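Local atomic coordinates of transcriptional regulator, AraC family (Pseudomonas putida, PDB entry 3GRA), a protein that probably regulates transcription by binding specific DNA sequences, this chain being its DJ-1/PfpI-family domain rather than the AraC-type DNA-binding part. Residues L44-D49 and Y87-R92; F10-H15 and A19-A24; R92-C97 and M102-L107; G110-G115 and S136-Q141; R50-S53 and L57-V60. All coordinates share one frame; numbering follows the deposited sequence.

Contact 1: L44-D49 and Y87-R92; sequences LSLDGD and YPELDR. With MG (magnesium ion), chain E; EDO (1,2-ethanediol), chain C; EDO (1,2-ethanediol), chain D.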
# COMPACT_ATOMS: atom_id res chain seq x y z
N LEU A 44 -12.01 -1.77 -5.26
CA LEU A 44 -13.10 -2.71 -5.53
C LEU A 44 -12.74 -4.17 -5.20
O LEU A 44 -11.59 -4.59 -5.33
CB LEU A 44 -13.52 -2.62 -7.00
CG LEU A 44 -14.06 -1.32 -7.62
CD1 LEU A 44 -14.38 -1.61 -9.10
CD2 LEU A 44 -15.31 -0.83 -6.91
N SER A 45 -13.74 -4.93 -4.78
CA SER A 45 -13.58 -6.34 -4.44
C SER A 45 -14.58 -7.16 -5.23
O SER A 45 -15.73 -6.76 -5.37
CB SER A 45 -13.82 -6.58 -2.95
OG SER A 45 -14.04 -7.97 -2.71
N LEU A 46 -14.13 -8.30 -5.74
CA LEU A 46 -15.00 -9.18 -6.50
C LEU A 46 -16.02 -9.82 -5.57
O LEU A 46 -17.19 -9.96 -5.93
CB LEU A 46 -14.17 -10.24 -7.22
CG LEU A 46 -13.23 -9.64 -8.27
CD1 LEU A 46 -12.50 -10.73 -9.02
CD2 LEU A 46 -14.04 -8.78 -9.24
N ASP A 47 -15.59 -10.23 -4.38
CA ASP A 47 -16.53 -10.81 -3.42
C ASP A 47 -16.22 -10.33 -2.01
O ASP A 47 -15.26 -10.78 -1.39
CB ASP A 47 -16.52 -12.35 -3.48
CG ASP A 47 -15.24 -12.96 -2.94
OD1 ASP A 47 -14.29 -13.17 -3.73
OD2 ASP A 47 -15.20 -13.23 -1.72
N GLY A 48 -17.04 -9.42 -1.51
CA GLY A 48 -16.85 -8.90 -0.17
C GLY A 48 -16.58 -7.40 -0.10
O GLY A 48 -16.48 -6.71 -1.12
N ASP A 49 -16.46 -6.91 1.13
CA ASP A 49 -16.21 -5.50 1.38
C ASP A 49 -14.84 -5.37 2.02
O ASP A 49 -14.49 -4.32 2.57
CB ASP A 49 -17.29 -4.94 2.30
CG ASP A 49 -17.15 -5.42 3.74
OD1 ASP A 49 -16.62 -6.53 3.96
OD2 ASP A 49 -17.57 -4.68 4.65
N TYR A 87 -10.30 -16.42 -10.53
CA TYR A 87 -11.23 -15.35 -10.85
C TYR A 87 -11.66 -15.41 -12.31
O TYR A 87 -11.55 -14.41 -13.03
CB TYR A 87 -10.56 -14.01 -10.56
CG TYR A 87 -9.96 -13.91 -9.17
CD1 TYR A 87 -10.77 -13.94 -8.03
CD2 TYR A 87 -8.59 -13.77 -8.99
CE1 TYR A 87 -10.22 -13.82 -6.75
CE2 TYR A 87 -8.03 -13.65 -7.73
CZ TYR A 87 -8.85 -13.68 -6.61
OH TYR A 87 -8.30 -13.54 -5.35
N PRO A 88 -12.17 -16.57 -12.77
CA PRO A 88 -12.62 -16.74 -14.15
C PRO A 88 -13.58 -15.67 -14.64
O PRO A 88 -13.66 -15.40 -15.84
CB PRO A 88 -13.26 -18.13 -14.14
CG PRO A 88 -13.70 -18.28 -12.71
CD PRO A 88 -12.51 -17.75 -11.96
N GLU A 89 -14.34 -15.08 -13.72
CA GLU A 89 -15.30 -14.05 -14.09
C GLU A 89 -14.64 -12.84 -14.75
O GLU A 89 -15.27 -12.14 -15.56
CB GLU A 89 -16.04 -13.57 -12.83
CG GLU A 89 -15.09 -13.05 -11.77
CD GLU A 89 -15.76 -12.81 -10.45
OE1 GLU A 89 -16.74 -12.04 -10.42
OE2 GLU A 89 -15.30 -13.39 -9.44
N LEU A 90 -13.38 -12.60 -14.40
CA LEU A 90 -12.66 -11.44 -14.94
C LEU A 90 -12.56 -11.44 -16.45
O LEU A 90 -12.45 -10.41 -17.07
CB LEU A 90 -11.27 -11.36 -14.33
CG LEU A 90 -11.21 -11.10 -12.83
CD1 LEU A 90 -9.77 -11.12 -12.36
CD2 LEU A 90 -11.86 -9.76 -12.52
N ASP A 91 -12.64 -12.63 -17.05
CA ASP A 91 -12.53 -12.72 -18.51
C ASP A 91 -13.59 -11.96 -19.30
O ASP A 91 -13.21 -11.14 -20.12
CB ASP A 91 -12.48 -14.17 -18.97
CG ASP A 91 -11.17 -14.83 -18.60
OD1 ASP A 91 -10.29 -14.13 -18.09
OD2 ASP A 91 -11.02 -16.06 -18.82
N ARG A 92 -14.88 -12.22 -19.09
CA ARG A 92 -15.90 -11.50 -19.83
C ARG A 92 -16.06 -10.09 -19.26
O ARG A 92 -16.41 -9.16 -19.99
CB ARG A 92 -17.23 -12.24 -19.83
CG ARG A 92 -17.40 -13.16 -18.63
CD ARG A 92 -18.66 -13.99 -18.77
NE ARG A 92 -19.03 -14.56 -17.48
CZ ARG A 92 -19.69 -13.90 -16.54
NH1 ARG A 92 -20.06 -12.64 -16.74
NH2 ARG A 92 -19.97 -14.49 -15.39
MG MG E . -11.51 -18.06 -19.03
C1 EDO C . -10.92 -10.55 -5.04
O1 EDO C . -11.31 -9.20 -5.25
C2 EDO C . -11.08 -10.92 -3.54
O2 EDO C . -11.59 -9.80 -2.78
C1 EDO D . -17.02 -17.13 -14.50
O1 EDO D . -17.72 -16.49 -15.58
C2 EDO D . -17.99 -17.32 -13.33
O2 EDO D . -19.27 -16.79 -13.71
O HOH W 1 -12.92 -18.06 -17.51
O HOH W 2 -13.02 -19.88 -19.43
O HOH W 3 -10.46 -18.93 -17.55
O HOH W 4 -10.10 -18.76 -20.33
O HOH W 5 -12.93 -17.31 -20.52
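In this DJ-1/PfpI-family alpha/beta domain, Leu46, just past strand 39-45, meets Tyr87 and Leu90 where a type I turn (Tyr87 to Leu90) leads into helix 90-100. The contact is small and apolar, made by the CD1 methyl of Leu46. Leu46 CD1 lies 3.8 Å from Tyr87 CD1, approaching the ring obliquely, and 3.7 Å from Leu90 CD2, the two leucines crossing at about a right angle. Glu89 reaches over from the same turn: its CG sits between backbone N and carbonyl carbon (chi1 57°), which swings the extended chain back until OE2 is 3.9 Å from Leu46 CD1. An ethanediol, probably from the crystallisation liquor, lies beside Leu46, whose N donates to its O1 in a nearly straight bond (3.0 Å, 176°). The hydroxyl of Tyr87 is held elsewhere, by the backbone N of Glu14. At the far end, Asp91, also salt-bridged to Arg116, binds magnesium through OD2 at 2.1 Å, and five waters complete the octahedral shell.

Contact 2: F10-H15 and A19-A24; sequences FILLEH and ASFTVA. With EDO (1,2-ethanediol), chain C.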
# COMPACT_ATOMS: atom_id res chain seq x y z
N PHE A 10 -9.76 0.27 -8.88
CA PHE A 10 -8.78 -0.78 -8.71
C PHE A 10 -9.40 -2.05 -8.14
O PHE A 10 -9.91 -2.05 -7.02
CB PHE A 10 -7.69 -0.31 -7.75
CG PHE A 10 -6.93 0.91 -8.22
CD1 PHE A 10 -5.75 0.77 -8.93
CD2 PHE A 10 -7.40 2.19 -7.93
CE1 PHE A 10 -5.02 1.90 -9.34
CE2 PHE A 10 -6.69 3.32 -8.33
CZ PHE A 10 -5.50 3.18 -9.04
N ILE A 11 -9.34 -3.14 -8.89
CA ILE A 11 -9.86 -4.41 -8.39
C ILE A 11 -8.76 -5.05 -7.56
O ILE A 11 -7.72 -5.44 -8.08
CB ILE A 11 -10.27 -5.36 -9.54
CG1 ILE A 11 -11.41 -4.75 -10.36
CG2 ILE A 11 -10.75 -6.69 -8.96
CD1 ILE A 11 -11.75 -5.52 -11.59
N LEU A 12 -8.99 -5.15 -6.25
CA LEU A 12 -7.99 -5.73 -5.36
C LEU A 12 -8.24 -7.22 -5.20
O LEU A 12 -9.28 -7.61 -4.67
CB LEU A 12 -8.03 -5.06 -3.98
CG LEU A 12 -7.97 -3.52 -3.91
CD1 LEU A 12 -7.99 -3.10 -2.45
CD2 LEU A 12 -6.70 -2.98 -4.60
N LEU A 13 -7.32 -8.03 -5.69
CA LEU A 13 -7.42 -9.48 -5.59
C LEU A 13 -6.75 -9.92 -4.30
O LEU A 13 -5.94 -9.18 -3.72
CB LEU A 13 -6.72 -10.14 -6.79
CG LEU A 13 -7.20 -9.76 -8.20
CD1 LEU A 13 -6.44 -10.58 -9.23
CD2 LEU A 13 -8.69 -10.01 -8.32
N GLU A 14 -7.07 -11.12 -3.84
CA GLU A 14 -6.49 -11.61 -2.60
C GLU A 14 -4.97 -11.62 -2.71
O GLU A 14 -4.42 -12.04 -3.73
CB GLU A 14 -7.01 -13.00 -2.26
CG GLU A 14 -7.14 -13.24 -0.75
CD GLU A 14 -7.11 -14.71 -0.38
OE1 GLU A 14 -6.13 -15.38 -0.76
OE2 GLU A 14 -8.04 -15.19 0.31
N HIS A 15 -4.30 -11.14 -1.66
CA HIS A 15 -2.84 -11.09 -1.59
C HIS A 15 -2.22 -10.10 -2.57
O HIS A 15 -1.08 -10.27 -3.02
CB HIS A 15 -2.24 -12.49 -1.81
CG HIS A 15 -2.86 -13.55 -0.94
ND1 HIS A 15 -3.14 -13.35 0.39
CD2 HIS A 15 -3.25 -14.82 -1.22
CE1 HIS A 15 -3.67 -14.45 0.90
NE2 HIS A 15 -3.75 -15.35 -0.06
N ALA A 19 2.10 -2.40 -1.72
CA ALA A 19 3.02 -1.34 -2.11
C ALA A 19 2.72 -0.86 -3.54
O ALA A 19 2.89 0.32 -3.85
CB ALA A 19 4.46 -1.84 -2.01
N SER A 20 2.30 -1.78 -4.40
CA SER A 20 1.98 -1.41 -5.77
C SER A 20 0.74 -0.54 -5.73
O SER A 20 0.68 0.54 -6.33
CB SER A 20 1.71 -2.66 -6.62
OG SER A 20 2.90 -3.35 -6.89
N PHE A 21 -0.26 -1.00 -5.00
CA PHE A 21 -1.51 -0.28 -4.90
C PHE A 21 -1.41 1.09 -4.22
O PHE A 21 -1.93 2.08 -4.73
CB PHE A 21 -2.56 -1.12 -4.17
CG PHE A 21 -3.88 -0.43 -4.02
CD1 PHE A 21 -4.59 -0.00 -5.13
CD2 PHE A 21 -4.41 -0.20 -2.76
CE1 PHE A 21 -5.80 0.65 -4.99
CE2 PHE A 21 -5.62 0.45 -2.60
CZ PHE A 21 -6.32 0.88 -3.71
N THR A 22 -0.74 1.15 -3.07
CA THR A 22 -0.61 2.40 -2.34
C THR A 22 0.24 3.45 -3.06
O THR A 22 -0.05 4.65 -2.97
CB THR A 22 -0.05 2.18 -0.92
OG1 THR A 22 1.28 1.65 -1.01
CG2 THR A 22 -0.93 1.20 -0.16
N VAL A 23 1.29 3.03 -3.76
CA VAL A 23 2.09 4.02 -4.46
C VAL A 23 1.30 4.58 -5.66
O VAL A 23 1.33 5.78 -5.93
CB VAL A 23 3.44 3.44 -4.93
CG1 VAL A 23 3.22 2.42 -6.03
CG2 VAL A 23 4.33 4.57 -5.42
N ALA A 24 0.58 3.72 -6.38
CA ALA A 24 -0.20 4.21 -7.50
C ALA A 24 -1.22 5.23 -7.00
O ALA A 24 -1.39 6.29 -7.61
CB ALA A 24 -0.90 3.06 -8.20
C1 EDO C . -10.92 -10.55 -5.04
O1 EDO C . -11.31 -9.20 -5.25
C2 EDO C . -11.08 -10.92 -3.54
O2 EDO C . -11.59 -9.80 -2.78
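Leu12, which packs on Phe21 through its side chain, accepts the shortest polar bond here on its backbone O: O1 of an ethanediol donates to it at 2.6 Å. The diol, probably picked up from the crystallisation liquor, also binds residues of 44-49, so it bridges the end of strand 6-12 and the residues at and just past the end of strand 39-45. Across the contact everything is apolar and buried. Phe10 and Phe21 form a T-shaped pair, the edge of Phe21 turned to the face of Phe10, with planes at 75° and centroids 5.2 Å apart. CE1 of Phe21 leads, 3.4 Å from Phe10 CG. The contact belongs to the beta-alpha-beta unit of strand 6-12, helix 18-34 and strand 39-45. Helix segment 19-24 runs nearly antiparallel to strand 10-12, at 157°, their axes 11.0 Å apart. Phe21 bridges that gap because its CG lies opposite the backbone N, sending the ring towards the strand. One ring face then receives Leu12 CD2 in a CH-pi contact, 3.7 Å from the centroid and only 10° off the ring normal. Ala24, one helical turn on, adds a looser touch, its CB 4.4 Å from Phe10 CE1, and it also packs on Met168 of helix 161-176. Beyond the chain, Leu57 of the second subunit packs on Phe21.

Contact 3: R92-C97 and M102-L107; sequences RLLNDC and MALGGL. With EDO (1,2-ethanediol), chain D.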
# COMPACT_ATOMS: atom_id res chain seq x y z
N ARG A 92 -14.88 -12.22 -19.09
CA ARG A 92 -15.90 -11.50 -19.83
C ARG A 92 -16.06 -10.09 -19.26
O ARG A 92 -16.41 -9.16 -19.99
CB ARG A 92 -17.23 -12.24 -19.83
CG ARG A 92 -17.40 -13.16 -18.63
CD ARG A 92 -18.66 -13.99 -18.77
NE ARG A 92 -19.03 -14.56 -17.48
CZ ARG A 92 -19.69 -13.90 -16.54
NH1 ARG A 92 -20.06 -12.64 -16.74
NH2 ARG A 92 -19.97 -14.49 -15.39
N LEU A 93 -15.78 -9.92 -17.98
CA LEU A 93 -15.89 -8.61 -17.36
C LEU A 93 -14.92 -7.62 -18.02
O LEU A 93 -15.28 -6.48 -18.33
CB LEU A 93 -15.57 -8.69 -15.86
CG LEU A 93 -15.59 -7.38 -15.07
CD1 LEU A 93 -17.01 -6.89 -14.93
CD2 LEU A 93 -14.97 -7.61 -13.70
N LEU A 94 -13.69 -8.07 -18.22
CA LEU A 94 -12.68 -7.21 -18.82
C LEU A 94 -12.91 -7.07 -20.32
O LEU A 94 -12.65 -6.02 -20.90
CB LEU A 94 -11.28 -7.78 -18.53
CG LEU A 94 -10.92 -7.74 -17.03
CD1 LEU A 94 -9.89 -8.81 -16.70
CD2 LEU A 94 -10.41 -6.37 -16.67
N ASN A 95 -13.43 -8.13 -20.94
CA ASN A 95 -13.72 -8.13 -22.36
C ASN A 95 -14.80 -7.05 -22.62
O ASN A 95 -14.67 -6.23 -23.54
CB ASN A 95 -14.22 -9.51 -22.77
CG ASN A 95 -13.91 -9.84 -24.21
OD1 ASN A 95 -14.51 -9.30 -25.14
ND2 ASN A 95 -12.94 -10.74 -24.41
N ASP A 96 -15.85 -7.05 -21.80
CA ASP A 96 -16.93 -6.08 -21.93
C ASP A 96 -16.43 -4.67 -21.62
O ASP A 96 -16.89 -3.70 -22.22
CB ASP A 96 -18.09 -6.42 -21.00
CG ASP A 96 -18.75 -7.74 -21.34
OD1 ASP A 96 -18.92 -8.05 -22.55
OD2 ASP A 96 -19.12 -8.48 -20.40
N CYS A 97 -15.51 -4.56 -20.67
CA CYS A 97 -14.98 -3.25 -20.34
C CYS A 97 -14.17 -2.77 -21.55
O CYS A 97 -14.13 -1.58 -21.86
CB CYS A 97 -14.10 -3.32 -19.08
SG CYS A 97 -15.04 -3.41 -17.53
N MSE A 102 -13.32 1.28 -22.44
CA MSE A 102 -12.48 1.54 -21.27
C MSE A 102 -11.00 1.21 -21.47
O MSE A 102 -10.65 0.34 -22.25
CB MSE A 102 -12.95 0.73 -20.08
CG MSE A 102 -14.24 1.17 -19.42
SE MSE A 102 -14.55 0.17 -17.93
CE MSE A 102 -13.17 0.47 -17.09
N ALA A 103 -10.15 1.92 -20.74
CA ALA A 103 -8.73 1.62 -20.76
C ALA A 103 -8.67 0.56 -19.66
O ALA A 103 -9.52 0.57 -18.76
CB ALA A 103 -7.91 2.85 -20.37
N LEU A 104 -7.71 -0.35 -19.74
CA LEU A 104 -7.59 -1.41 -18.73
C LEU A 104 -6.16 -1.52 -18.23
O LEU A 104 -5.21 -1.22 -18.97
CB LEU A 104 -8.05 -2.75 -19.30
CG LEU A 104 -9.51 -2.81 -19.72
CD1 LEU A 104 -9.80 -4.18 -20.33
CD2 LEU A 104 -10.40 -2.54 -18.51
N GLY A 105 -6.00 -1.95 -16.98
CA GLY A 105 -4.67 -2.05 -16.40
C GLY A 105 -4.40 -3.20 -15.44
O GLY A 105 -5.32 -3.94 -15.06
N GLY A 106 -3.13 -3.32 -15.04
CA GLY A 106 -2.72 -4.37 -14.12
C GLY A 106 -1.41 -4.08 -13.40
O GLY A 106 -0.44 -3.63 -14.02
N LEU A 107 -1.38 -4.34 -12.09
CA LEU A 107 -0.18 -4.11 -11.27
C LEU A 107 0.35 -5.45 -10.79
O LEU A 107 -0.43 -6.36 -10.49
CB LEU A 107 -0.51 -3.20 -10.07
CG LEU A 107 -1.23 -1.87 -10.37
CD1 LEU A 107 -1.50 -1.13 -9.05
CD2 LEU A 107 -0.39 -0.98 -11.33
C1 EDO D . -17.02 -17.13 -14.50
O1 EDO D . -17.72 -16.49 -15.58
C2 EDO D . -17.99 -17.32 -13.33
O2 EDO D . -19.27 -16.79 -13.71
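Cys97 meets Met102, present as selenomethionine, through SG and SE at 3.6 Å, with Cys97 CB close by as well. CG beside the backbone N (chi1 -73°) and an extended chi2 carry Met102 SE to Cys97; the bend at chi3 only turns the terminal methyl. Leu104 fills the next place along: CD2 lies 3.8 Å from Cys97 CB and 4.2 Å from Leu94 CD2, whereas CD1 rests 3.4 Å from the backbone O of Leu94. One methyl thus sits between two helix side chains and the other against the helix backbone. The connection is drawn tight by a backbone bond across the short link, Met102 N to Cys97 O, 3.0 Å long; it is bent at the hydrogen (143°) yet arrives nearly along the C=O axis. Within the helix, Cys97 N donates to Leu93 O, one of the helical bonds of the turn that carries Cys97. Leu75 lies against both Cys97 and Met102, and Leu69 joins from a loop to touch Cys97. The contact closes the second half of the beta-alpha-beta unit of strand 74-78, helix 90-100 and strand 103-107. Strand 103-107 runs between strands 74-78 and 155-158; helix 90-100 packs on Leu104 and on Met102 just before the strand, helix 110-117 sets Leu114 against Gly105, and helix 161-176 packs on Leu107.

Contact 4: G110-G115 and S136-Q141; sequences GAWFLG and SERSPQ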
# COMPACT_ATOMS: atom_id res chain seq x y z
N GLY A 110 -1.28 -8.36 -12.65
CA GLY A 110 -2.63 -8.16 -13.16
C GLY A 110 -2.70 -8.33 -14.68
O GLY A 110 -3.74 -8.67 -15.23
N ALA A 111 -1.58 -8.10 -15.36
CA ALA A 111 -1.56 -8.24 -16.79
C ALA A 111 -1.84 -9.68 -17.17
O ALA A 111 -2.33 -9.97 -18.26
CB ALA A 111 -0.23 -7.78 -17.36
N TRP A 112 -1.52 -10.61 -16.27
CA TRP A 112 -1.81 -12.02 -16.58
C TRP A 112 -3.33 -12.15 -16.85
O TRP A 112 -3.74 -12.80 -17.81
CB TRP A 112 -1.43 -12.92 -15.40
CG TRP A 112 -1.59 -14.39 -15.71
CD1 TRP A 112 -0.72 -15.19 -16.39
CD2 TRP A 112 -2.71 -15.21 -15.36
NE1 TRP A 112 -1.23 -16.47 -16.49
CE2 TRP A 112 -2.45 -16.51 -15.87
CE3 TRP A 112 -3.91 -14.98 -14.68
CZ2 TRP A 112 -3.35 -17.57 -15.70
CZ3 TRP A 112 -4.80 -16.04 -14.52
CH2 TRP A 112 -4.51 -17.32 -15.03
N PHE A 113 -4.13 -11.48 -16.03
CA PHE A 113 -5.60 -11.52 -16.14
C PHE A 113 -6.10 -10.82 -17.39
O PHE A 113 -7.03 -11.28 -18.04
CB PHE A 113 -6.20 -10.90 -14.88
CG PHE A 113 -5.95 -11.70 -13.63
CD1 PHE A 113 -6.71 -12.84 -13.34
CD2 PHE A 113 -4.94 -11.33 -12.74
CE1 PHE A 113 -6.47 -13.57 -12.19
CE2 PHE A 113 -4.70 -12.08 -11.59
CZ PHE A 113 -5.47 -13.19 -11.31
N LEU A 114 -5.50 -9.69 -17.72
CA LEU A 114 -5.87 -8.97 -18.93
C LEU A 114 -5.48 -9.87 -20.11
O LEU A 114 -6.13 -9.87 -21.15
CB LEU A 114 -5.11 -7.65 -19.01
CG LEU A 114 -5.64 -6.47 -18.18
CD1 LEU A 114 -6.02 -6.93 -16.78
CD2 LEU A 114 -4.57 -5.38 -18.14
N GLY A 115 -4.40 -10.63 -19.93
CA GLY A 115 -3.94 -11.52 -20.97
C GLY A 115 -4.94 -12.64 -21.25
O GLY A 115 -5.33 -12.87 -22.40
N SER A 136 2.58 -15.66 -21.75
CA SER A 136 2.96 -15.87 -23.15
C SER A 136 2.28 -17.12 -23.68
O SER A 136 1.86 -17.17 -24.83
CB SER A 136 4.48 -16.01 -23.27
OG SER A 136 5.15 -14.84 -22.85
N GLU A 137 2.18 -18.14 -22.83
CA GLU A 137 1.55 -19.41 -23.20
C GLU A 137 0.06 -19.25 -23.44
O GLU A 137 -0.49 -19.87 -24.35
CB GLU A 137 1.79 -20.45 -22.10
CG GLU A 137 3.14 -21.15 -22.18
CD GLU A 137 3.53 -21.86 -20.89
OE1 GLU A 137 2.64 -22.47 -20.25
OE2 GLU A 137 4.72 -21.82 -20.53
N ARG A 138 -0.59 -18.42 -22.62
CA ARG A 138 -2.02 -18.19 -22.74
C ARG A 138 -2.38 -17.05 -23.68
O ARG A 138 -3.52 -16.98 -24.17
CB ARG A 138 -2.62 -17.89 -21.36
CG ARG A 138 -2.62 -19.07 -20.41
CD ARG A 138 -2.97 -18.60 -19.00
NE ARG A 138 -3.24 -19.71 -18.09
CZ ARG A 138 -4.35 -20.44 -18.11
NH1 ARG A 138 -5.30 -20.19 -19.01
NH2 ARG A 138 -4.51 -21.42 -17.24
N SER A 139 -1.44 -16.16 -23.95
CA SER A 139 -1.72 -15.02 -24.83
C SER A 139 -0.59 -14.72 -25.80
O SER A 139 0.10 -13.71 -25.67
CB SER A 139 -2.03 -13.79 -23.98
OG SER A 139 -2.76 -12.84 -24.71
N PRO A 140 -0.39 -15.59 -26.81
CA PRO A 140 0.65 -15.44 -27.82
C PRO A 140 0.69 -14.08 -28.51
O PRO A 140 1.75 -13.62 -28.92
CB PRO A 140 0.34 -16.57 -28.81
CG PRO A 140 -0.23 -17.62 -27.92
CD PRO A 140 -1.17 -16.82 -27.04
N GLN A 141 -0.46 -13.42 -28.63
CA GLN A 141 -0.51 -12.11 -29.28
C GLN A 141 -0.09 -10.95 -28.39
O GLN A 141 -0.12 -9.79 -28.81
CB GLN A 141 -1.91 -11.83 -29.84
CG GLN A 141 -2.27 -12.63 -31.08
CD GLN A 141 -3.61 -12.22 -31.66
OE1 GLN A 141 -3.80 -11.06 -32.06
NE2 GLN A 141 -4.55 -13.15 -31.71
O HOH W 6 -4.84 -11.28 -24.62
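Trp112, on helix 110-117 of the alpha/beta domain, packs against Arg138 at the C-terminal end of helix 132-138. This is the tight part. Trp112 CZ2 lies 3.2 Å from Arg138 NE and 3.5 Å from Arg138 CD, the arginine chain crossing the indole obliquely. The flat groups are steeply inclined, 79° apart, with Trp112 CH2 over one face of the guanidinium, towards its rim. An indole CG opposite the backbone N (chi1 -175°) carries the ring out towards Arg138; at another edge of the indole, CE3 stands over the centre of the Phe113 ring. Trp112 NE1 is buried here without a polar partner in the model, while Arg138 itself is exposed at the surface. Beside this pair, the backbones come together more loosely. Gly115, with no side chain, lets the backbone come close to Ser139, the first residue to leave the helix; their CA atoms are 5.7 Å apart. Ser139 OG is also hydrogen-bonded to Thr142 OG1. A water joins the two segments, donating to Gly115 O at 2.8 Å and hydrogen-bonded to Ser139 OG at 2.6 Å.

Contact 5: R50-S53 and L57-V60; sequences RVLS and LELV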
# COMPACT_ATOMS: atom_id res chain seq x y z
N ARG A 50 -14.07 -6.45 1.97
CA ARG A 50 -12.73 -6.49 2.54
C ARG A 50 -11.81 -7.37 1.72
O ARG A 50 -12.19 -8.45 1.27
CB ARG A 50 -12.77 -7.02 3.99
CG ARG A 50 -13.52 -6.14 4.97
CD ARG A 50 -13.24 -6.58 6.40
NE ARG A 50 -13.57 -7.99 6.62
CZ ARG A 50 -13.27 -8.67 7.72
NH1 ARG A 50 -12.62 -8.09 8.72
NH2 ARG A 50 -13.63 -9.95 7.83
N VAL A 51 -10.58 -6.91 1.51
CA VAL A 51 -9.61 -7.67 0.74
C VAL A 51 -8.30 -7.74 1.51
O VAL A 51 -7.83 -6.75 2.05
CB VAL A 51 -9.34 -7.02 -0.62
CG1 VAL A 51 -8.44 -7.91 -1.45
CG2 VAL A 51 -10.66 -6.77 -1.35
N LEU A 52 -7.72 -8.93 1.56
CA LEU A 52 -6.46 -9.14 2.25
C LEU A 52 -5.30 -8.83 1.32
O LEU A 52 -5.30 -9.26 0.16
CB LEU A 52 -6.36 -10.59 2.72
CG LEU A 52 -5.06 -10.91 3.45
CD1 LEU A 52 -5.03 -10.20 4.80
CD2 LEU A 52 -4.94 -12.43 3.62
N SER A 53 -4.32 -8.09 1.82
CA SER A 53 -3.14 -7.73 1.04
C SER A 53 -1.98 -8.65 1.43
O SER A 53 -2.09 -9.44 2.38
CB SER A 53 -2.73 -6.29 1.33
OG SER A 53 -2.23 -6.21 2.64
N LEU A 57 -2.70 -7.20 6.03
CA LEU A 57 -3.72 -6.20 6.31
C LEU A 57 -4.89 -6.28 5.33
O LEU A 57 -4.72 -6.62 4.16
CB LEU A 57 -3.12 -4.80 6.22
CG LEU A 57 -2.30 -4.20 7.37
CD1 LEU A 57 -1.65 -5.27 8.24
CD2 LEU A 57 -1.26 -3.29 6.74
N GLU A 58 -6.08 -5.96 5.83
CA GLU A 58 -7.27 -5.95 5.01
C GLU A 58 -7.68 -4.50 4.75
O GLU A 58 -7.60 -3.65 5.64
CB GLU A 58 -8.41 -6.66 5.73
CG GLU A 58 -8.16 -8.13 6.02
CD GLU A 58 -9.40 -8.82 6.56
OE1 GLU A 58 -9.95 -8.36 7.58
OE2 GLU A 58 -9.83 -9.83 5.96
N LEU A 59 -8.10 -4.21 3.52
CA LEU A 59 -8.56 -2.87 3.15
C LEU A 59 -10.05 -2.92 2.89
O LEU A 59 -10.55 -3.91 2.34
CB LEU A 59 -7.89 -2.37 1.87
CG LEU A 59 -6.50 -1.79 1.91
CD1 LEU A 59 -5.52 -2.88 2.26
CD2 LEU A 59 -6.17 -1.18 0.57
N VAL A 60 -10.77 -1.87 3.26
CA VAL A 60 -12.19 -1.85 2.99
C VAL A 60 -12.33 -1.49 1.51
O VAL A 60 -11.61 -0.64 0.99
CB VAL A 60 -12.93 -0.80 3.86
CG1 VAL A 60 -14.43 -0.81 3.52
CG2 VAL A 60 -12.72 -1.13 5.36
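A kink at chi3 (-57°) turns the Arg50 side chain back over its neighbours, and Glu58, with CG beside its backbone N (chi1 -62°), reaches out in an extended chain to meet it. NH1 of Arg50 and OE1 of Glu58 come within 2.9 Å in a salt bridge. The two belong to a beta hairpin, strands 50-52 and 58-60, with Val51 and Leu59 as its hydrogen-bonded pair: Val51 N to Leu59 O is 3.1 Å, Leu59 N to Val51 O 2.9 Å. At the turn, Leu57 O is gripped twice by Ser53, from N at 2.8 Å and from OG at 2.9 Å. Val51 and Leu59 point to the face that packs on Leu12 and Phe16; Arg50, Leu52, Glu58 and Val60 share the other. Backbone hydrogen bonds run from Glu58 and Val60 to the second subunit, consistent with strand pairing across the dimer. Since OE1 lies over the face of the guanidinium, well out of its plane, no N-H points at it, and the attraction of Arg50 for Glu58 is one of charge alone.

In the fold
From the N terminus, contact 2 closes first, folding helix 18-34 back on strand 6-12. The chain then returns through strand 39-45 to open contact 1, whose long loop closes only at the start of helix 90-100. Contact 5, the hairpin, nests wholly inside that loop and packs on contact 2 through Leu59 and Phe21, both contacts reaching the second subunit. Contact 3 begins at Arg92, shared with contact 1, and brings strand 103-107 against helix 90-100. Contact 4 follows in series, joining helix 110-117 to the end of helix 132-138. No loops cross. Phe113 links contact 4 to contacts 1 and 2, while contacts 4 and 5 lie about 26 Å apart between centres.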